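Local structure of farnesyl pyrophosphate synthetase (Staphylococcus aureus, 5H9D) at residues T60-Q63 / T64-A68. The protein probably builds a long-chain prenyl diphosphate, most likely heptaprenyl diphosphate, by magnesium-dependent condensation of isoprenoid units. Numbering follows the deposited sequence.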
# COMPACT_ATOMS: atom_id res chain seq x y z
N THR A 60 17.59 8.45 -18.94
CA THR A 60 17.00 7.73 -17.82
C THR A 60 17.67 6.37 -17.61
O THR A 60 17.72 5.57 -18.53
CB THR A 60 15.51 7.48 -18.06
OG1 THR A 60 14.92 8.60 -18.72
CG2 THR A 60 14.81 7.28 -16.76
N SER A 61 18.18 6.13 -16.41
CA SER A 61 18.84 4.87 -16.12
C SER A 61 17.87 3.72 -15.78
O SER A 61 16.69 3.94 -15.50
CB SER A 61 19.86 5.06 -14.98
OG SER A 61 19.28 5.52 -13.78
N GLU A 62 18.37 2.48 -15.80
CA GLU A 62 17.53 1.34 -15.48
C GLU A 62 17.09 1.46 -14.03
O GLU A 62 15.96 1.11 -13.68
CB GLU A 62 18.29 0.03 -15.68
CG GLU A 62 17.40 -1.23 -15.59
CD GLU A 62 16.11 -1.09 -16.39
OE1 GLU A 62 16.13 -0.42 -17.45
OE2 GLU A 62 15.07 -1.64 -15.98
N GLN A 63 17.98 1.95 -13.18
CA GLN A 63 17.65 2.11 -11.77
C GLN A 63 16.43 3.00 -11.56
O GLN A 63 15.68 2.79 -10.61
CB GLN A 63 18.85 2.70 -11.00
CG GLN A 63 18.46 3.24 -9.64
CD GLN A 63 19.62 3.65 -8.77
OE1 GLN A 63 19.44 4.21 -7.70
NE2 GLN A 63 20.82 3.35 -9.22
N THR A 64 16.24 3.99 -12.43
CA THR A 64 15.10 4.89 -12.26
C THR A 64 13.84 4.24 -12.82
O THR A 64 12.75 4.48 -12.32
CB THR A 64 15.33 6.30 -12.89
OG1 THR A 64 15.32 6.19 -14.31
CG2 THR A 64 16.68 6.89 -12.48
N TYR A 65 13.98 3.41 -13.85
CA TYR A 65 12.82 2.72 -14.40
C TYR A 65 12.36 1.70 -13.39
O TYR A 65 11.17 1.37 -13.34
CB TYR A 65 13.16 1.97 -15.66
CG TYR A 65 13.28 2.83 -16.86
CD1 TYR A 65 12.19 3.54 -17.34
CD2 TYR A 65 14.50 2.96 -17.51
CE1 TYR A 65 12.31 4.38 -18.44
CE2 TYR A 65 14.63 3.79 -18.62
CZ TYR A 65 13.54 4.50 -19.07
OH TYR A 65 13.70 5.37 -20.12
N GLN A 66 13.30 1.17 -12.61
CA GLN A 66 12.95 0.17 -11.62
C GLN A 66 12.19 0.80 -10.45
O GLN A 66 11.29 0.18 -9.87
CB GLN A 66 14.18 -0.58 -11.13
CG GLN A 66 14.86 -1.51 -12.17
CD GLN A 66 13.95 -2.62 -12.68
OE1 GLN A 66 13.33 -3.34 -11.90
NE2 GLN A 66 13.88 -2.78 -14.00
N VAL A 67 12.52 2.03 -10.09
CA VAL A 67 11.79 2.64 -8.98
C VAL A 67 10.39 3.00 -9.48
O VAL A 67 9.41 2.95 -8.75
CB VAL A 67 12.55 3.87 -8.41
CG1 VAL A 67 11.80 4.43 -7.22
CG2 VAL A 67 13.92 3.45 -7.97
N ALA A 68 10.32 3.35 -10.75
CA ALA A 68 9.04 3.68 -11.38
C ALA A 68 8.11 2.44 -11.36
O ALA A 68 6.94 2.56 -10.98
CB ALA A 68 9.29 4.17 -12.82
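T60 lays its methyl CG2 over one face of the Y65 ring, a CH-pi contact with CG2 4.1 Å from the ring centroid and offset toward the rim. The two side chains cross at about a right angle, and T60 OG1 and Y65 OH both hydrogen-bond to E9 of helix 6-20, which joins their polar ends through a shared carboxylate. With S61 at the N-cap position, this is the opening turn of helix 62-85 in the mainly helical fold of the polyprenyl synthetases, a worked example of a first turn in which several donors gather on one carbonyl. Y65 N donates to S61 O at 3.2 Å; T64 N adds a weak bond to the same oxygen, and T64 OG1 a less certain one because its place in the model is doubtful. In the next residue, E62, the chain bends at chi2 (46°) and brings OE2 within 2.6 Å of Q66 NE2. That bond uses the anti lone pair of OE2, and OE2 itself lies in the amide plane of Q66, although carboxylate and amide planes are turned 47° apart. The other carboxylate oxygen, E62 OE1, forms a salt bridge with R16, whose guanidinium also makes a cation-pi contact with Y65; the two partners probably restrict rotation of the carboxylate.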